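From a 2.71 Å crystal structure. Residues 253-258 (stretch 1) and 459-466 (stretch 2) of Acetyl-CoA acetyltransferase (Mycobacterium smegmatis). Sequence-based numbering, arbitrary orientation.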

ATOM      1  N   ARG A 253      -9.737 -21.079  -7.494  1.00 52.61           N
ATOM      2  CA  ARG A 253      -9.095 -22.038  -6.601  1.00 52.53           C
ATOM      3  C   ARG A 253      -8.186 -21.384  -5.553  1.00 51.51           C
ATOM      4  O   ARG A 253      -7.655 -20.288  -5.741  1.00 50.88           O
ATOM      5  CB  ARG A 253      -8.334 -23.110  -7.399  1.00 53.03           C
ATOM      6  CG  ARG A 253      -7.228 -22.545  -8.255  1.00 55.40           C
ATOM      7  CD  ARG A 253      -6.452 -23.566  -9.073  1.00 60.28           C
ATOM      8  NE  ARG A 253      -5.274 -22.900  -9.655  1.00 63.71           N
ATOM      9  CZ  ARG A 253      -5.299 -21.992 -10.651  1.00 64.65           C
ATOM     10  NH1 ARG A 253      -6.450 -21.624 -11.239  1.00 63.92           N
ATOM     11  NH2 ARG A 253      -4.156 -21.445 -11.068  1.00 63.55           N
HETATM   12  N   MSE A 254      -8.038 -22.087  -4.437  1.00 50.87           N
HETATM   13  CA  MSE A 254      -7.123 -21.729  -3.370  1.00 50.45           C
HETATM   14  C   MSE A 254      -5.685 -21.625  -3.902  1.00 49.06           C
HETATM   15  O   MSE A 254      -5.188 -22.570  -4.477  1.00 48.61           O
HETATM   16  CB  MSE A 254      -7.226 -22.763  -2.229  1.00 51.08           C
HETATM   17  CG  MSE A 254      -8.499 -22.667  -1.381  1.00 53.53           C
HETATM   18 SE   MSE A 254      -8.753 -20.879  -0.475  1.00 60.86          SE
HETATM   19  CE  MSE A 254      -7.552 -21.117   1.075  1.00 58.64           C
ATOM     20  N   ILE A 255      -5.052 -20.465  -3.718  1.00 47.76           N
ATOM     21  CA  ILE A 255      -3.645 -20.214  -4.104  1.00 46.67           C
ATOM     22  C   ILE A 255      -2.703 -20.308  -2.903  1.00 44.93           C
ATOM     23  O   ILE A 255      -1.861 -21.164  -2.835  1.00 44.20           O
ATOM     24  CB  ILE A 255      -3.471 -18.794  -4.744  1.00 47.12           C
ATOM     25  CG1 ILE A 255      -4.316 -18.649  -6.003  1.00 48.26           C
ATOM     26  CG2 ILE A 255      -1.983 -18.473  -5.093  1.00 47.63           C
ATOM     27  CD1 ILE A 255      -3.649 -19.145  -7.313  1.00 49.34           C
ATOM     28  N   VAL A 256      -2.853 -19.373  -1.983  1.00 43.72           N
ATOM     29  CA  VAL A 256      -2.086 -19.325  -0.758  1.00 42.80           C
ATOM     30  C   VAL A 256      -3.095 -19.016   0.364  1.00 42.21           C
ATOM     31  O   VAL A 256      -3.917 -18.134   0.208  1.00 41.26           O
ATOM     32  CB  VAL A 256      -0.945 -18.264  -0.869  1.00 42.72           C
ATOM     33  CG1 VAL A 256      -0.459 -17.851   0.472  1.00 41.85           C
ATOM     34  CG2 VAL A 256       0.224 -18.780  -1.732  1.00 41.76           C
ATOM     35  N   ASP A 257      -3.054 -19.785   1.455  1.00 41.81           N
ATOM     36  CA  ASP A 257      -4.023 -19.653   2.522  1.00 42.02           C
ATOM     37  C   ASP A 257      -3.902 -18.289   3.170  1.00 41.92           C
ATOM     38  O   ASP A 257      -2.832 -17.914   3.628  1.00 41.48           O
ATOM     39  CB  ASP A 257      -3.873 -20.749   3.575  1.00 42.41           C
ATOM     40  CG  ASP A 257      -5.219 -21.129   4.230  1.00 44.40           C
ATOM     41  OD1 ASP A 257      -5.933 -21.991   3.661  1.00 46.38           O
ATOM     42  OD2 ASP A 257      -5.558 -20.584   5.310  1.00 44.62           O
ATOM     43  N   PRO A 258      -5.022 -17.567   3.293  1.00 41.89           N
ATOM     44  CA  PRO A 258      -6.399 -18.002   3.143  1.00 41.85           C
ATOM     45  C   PRO A 258      -7.102 -17.554   1.883  1.00 41.79           C
ATOM     46  O   PRO A 258      -8.339 -17.614   1.841  1.00 41.76           O
ATOM     47  CB  PRO A 258      -7.078 -17.339   4.342  1.00 41.71           C
ATOM     48  CG  PRO A 258      -6.351 -16.083   4.516  1.00 42.12           C
ATOM     49  CD  PRO A 258      -4.966 -16.239   3.900  1.00 42.17           C
ATOM     50  N   THR A 459       0.531 -18.649  13.933  1.00 43.80           N
ATOM     51  CA  THR A 459      -0.040 -18.404  12.616  1.00 42.28           C
ATOM     52  C   THR A 459       0.593 -19.341  11.570  1.00 41.23           C
ATOM     53  O   THR A 459       1.570 -20.030  11.829  1.00 40.29           O
ATOM     54  CB  THR A 459       0.046 -16.915  12.232  1.00 42.13           C
ATOM     55  OG1 THR A 459      -0.667 -16.677  11.016  1.00 41.09           O
ATOM     56  CG2 THR A 459       1.475 -16.475  12.103  1.00 42.36           C
ATOM     57  N   TYR A 460      -0.006 -19.367  10.395  1.00 40.36           N
ATOM     58  CA  TYR A 460       0.268 -20.371   9.391  1.00 39.39           C
ATOM     59  C   TYR A 460      -0.172 -19.860   8.020  1.00 38.94           C
ATOM     60  O   TYR A 460      -0.979 -18.931   7.885  1.00 38.14           O
ATOM     61  CB  TYR A 460      -0.496 -21.672   9.722  1.00 39.12           C
ATOM     62  CG  TYR A 460      -2.008 -21.540   9.603  1.00 38.91           C
ATOM     63  CD1 TYR A 460      -2.683 -21.952   8.451  1.00 38.26           C
ATOM     64  CD2 TYR A 460      -2.760 -20.985  10.642  1.00 39.03           C
ATOM     65  CE1 TYR A 460      -4.057 -21.818   8.328  1.00 38.01           C
ATOM     66  CE2 TYR A 460      -4.149 -20.846  10.534  1.00 39.56           C
ATOM     67  CZ  TYR A 460      -4.796 -21.272   9.366  1.00 38.36           C
ATOM     68  OH  TYR A 460      -6.163 -21.132   9.248  1.00 36.64           O
ATOM     69  N   THR A 461       0.369 -20.490   6.996  1.00 38.83           N
ATOM     70  CA  THR A 461      -0.242 -20.432   5.682  1.00 38.82           C
ATOM     71  C   THR A 461       0.028 -21.746   4.937  1.00 38.88           C
ATOM     72  O   THR A 461       0.820 -22.567   5.399  1.00 38.15           O
ATOM     73  CB  THR A 461       0.229 -19.174   4.903  1.00 38.94           C
ATOM     74  OG1 THR A 461      -0.471 -19.074   3.658  1.00 37.54           O
ATOM     75  CG2 THR A 461       1.723 -19.181   4.704  1.00 37.99           C
ATOM     76  N   VAL A 462      -0.654 -21.957   3.818  1.00 38.98           N
ATOM     77  CA  VAL A 462      -0.405 -23.130   3.009  1.00 39.20           C
ATOM     78  C   VAL A 462      -0.202 -22.717   1.554  1.00 39.91           C
ATOM     79  O   VAL A 462      -0.911 -21.847   1.038  1.00 40.16           O
ATOM     80  CB  VAL A 462      -1.561 -24.139   3.099  1.00 39.28           C
ATOM     81  CG1 VAL A 462      -1.197 -25.440   2.360  1.00 38.81           C
ATOM     82  CG2 VAL A 462      -1.910 -24.446   4.526  1.00 37.76           C
ATOM     83  N   ARG A 463       0.764 -23.333   0.886  1.00 40.31           N
ATOM     84  CA  ARG A 463       0.937 -23.102  -0.549  1.00 40.84           C
ATOM     85  C   ARG A 463       0.236 -24.179  -1.348  1.00 40.40           C
ATOM     86  O   ARG A 463       0.645 -25.319  -1.332  1.00 39.99           O
ATOM     87  CB  ARG A 463       2.405 -23.071  -0.938  1.00 41.14           C
ATOM     88  CG  ARG A 463       3.255 -22.130  -0.124  1.00 43.96           C
ATOM     89  CD  ARG A 463       4.467 -21.675  -0.890  1.00 48.66           C
ATOM     90  NE  ARG A 463       4.022 -21.050  -2.128  1.00 52.59           N
ATOM     91  CZ  ARG A 463       4.628 -20.045  -2.749  1.00 52.23           C
ATOM     92  NH1 ARG A 463       5.756 -19.504  -2.275  1.00 52.03           N
ATOM     93  NH2 ARG A 463       4.086 -19.582  -3.853  1.00 50.60           N
ATOM     94  N   TYR A 464      -0.829 -23.802  -2.036  1.00 40.90           N
ATOM     95  CA  TYR A 464      -1.633 -24.735  -2.820  1.00 41.25           C
ATOM     96  C   TYR A 464      -1.140 -24.801  -4.264  1.00 41.21           C
ATOM     97  O   TYR A 464      -1.573 -25.633  -5.057  1.00 41.29           O
ATOM     98  CB  TYR A 464      -3.110 -24.362  -2.788  1.00 40.91           C
ATOM     99  CG  TYR A 464      -3.708 -24.331  -1.427  1.00 40.93           C
ATOM    100  CD1 TYR A 464      -4.095 -25.489  -0.788  1.00 41.74           C
ATOM    101  CD2 TYR A 464      -3.929 -23.119  -0.778  1.00 41.07           C
ATOM    102  CE1 TYR A 464      -4.675 -25.448   0.484  1.00 41.50           C
ATOM    103  CE2 TYR A 464      -4.517 -23.068   0.482  1.00 41.05           C
ATOM    104  CZ  TYR A 464      -4.881 -24.236   1.105  1.00 40.45           C
ATOM    105  OH  TYR A 464      -5.457 -24.169   2.336  1.00 38.82           O
ATOM    106  N   ASP A 465      -0.211 -23.932  -4.595  1.00 41.27           N
ATOM    107  CA  ASP A 465       0.349 -23.917  -5.922  1.00 41.61           C
ATOM    108  C   ASP A 465       1.542 -24.859  -6.024  1.00 40.68           C
ATOM    109  O   ASP A 465       2.031 -25.099  -7.108  1.00 40.09           O
ATOM    110  CB  ASP A 465       0.674 -22.474  -6.382  1.00 42.40           C
ATOM    111  CG  ASP A 465       1.333 -21.605  -5.268  1.00 44.00           C
ATOM    112  OD1 ASP A 465       1.062 -21.829  -4.068  1.00 45.59           O
ATOM    113  OD2 ASP A 465       2.126 -20.685  -5.577  1.00 44.44           O
ATOM    114  N   TRP A 466       1.968 -25.415  -4.891  1.00 39.82           N
ATOM    115  CA  TRP A 466       2.985 -26.463  -4.857  1.00 39.15           C
ATOM    116  C   TRP A 466       2.346 -27.824  -4.675  1.00 38.33           C
ATOM    117  O   TRP A 466       1.296 -27.936  -4.069  1.00 38.06           O
ATOM    118  CB  TRP A 466       3.980 -26.188  -3.729  1.00 39.46           C
ATOM    119  CG  TRP A 466       4.855 -24.986  -3.938  1.00 40.55           C
ATOM    120  CD1 TRP A 466       4.729 -24.054  -4.910  1.00 41.48           C
ATOM    121  CD2 TRP A 466       5.955 -24.561  -3.124  1.00 41.34           C
ATOM    122  NE1 TRP A 466       5.685 -23.086  -4.783  1.00 41.64           N
ATOM    123  CE2 TRP A 466       6.454 -23.368  -3.686  1.00 42.19           C
ATOM    124  CE3 TRP A 466       6.582 -25.079  -1.977  1.00 42.13           C
ATOM    125  CZ2 TRP A 466       7.568 -22.674  -3.143  1.00 43.08           C
ATOM    126  CZ3 TRP A 466       7.706 -24.388  -1.432  1.00 43.15           C
ATOM    127  CH2 TRP A 466       8.181 -23.206  -2.024  1.00 43.03           C
TER

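Four hydrogen bonds join the two stretches, two between backbones and two using side chains. Val-256 lies opposite Arg-463 in a single beta bridge. The backbone bonds flank that pair. Tyr-464 N donates to Ile-255 O at 2.9 Å, and Asp-257 N donates to Val-462 O at 3.0 Å. Both are well aligned, with angles at hydrogen of 153° and 161°. Val-462 O also receives a CA-H...O contact from Val-256 CA, at 3.3 Å.

Asp-257 is used three times. Besides its amide, Asp-257 O accepts from Thr-461 OG1 at 2.6 Å. Asp-257 OD1 accepts from Tyr-464 OH, also at 2.6 Å. The CA-to-CB bond of Asp-257 points toward stretch 2, and OD1 meets the phenol at the edge of the Tyr-464 ring, near its plane. The backbone and side chain of Tyr-464 thus each donate one bond across the contact. The same tyrosine ring packs against Met-254, a selenomethionine, whose CB sits over one face, 3.9 Å from the ring centroid.

Asp-465 OD1 lies 3.2 Å from Ile-255 O, but both are acceptors and no hydrogen bond forms. Its other oxygen is satisfied within stretch 2: Arg-463 NH2 donates to Asp-465 OD2 at 2.8 Å, in a salt bridge. Tyr-460 OH is hydrogen-bonded elsewhere in the structure.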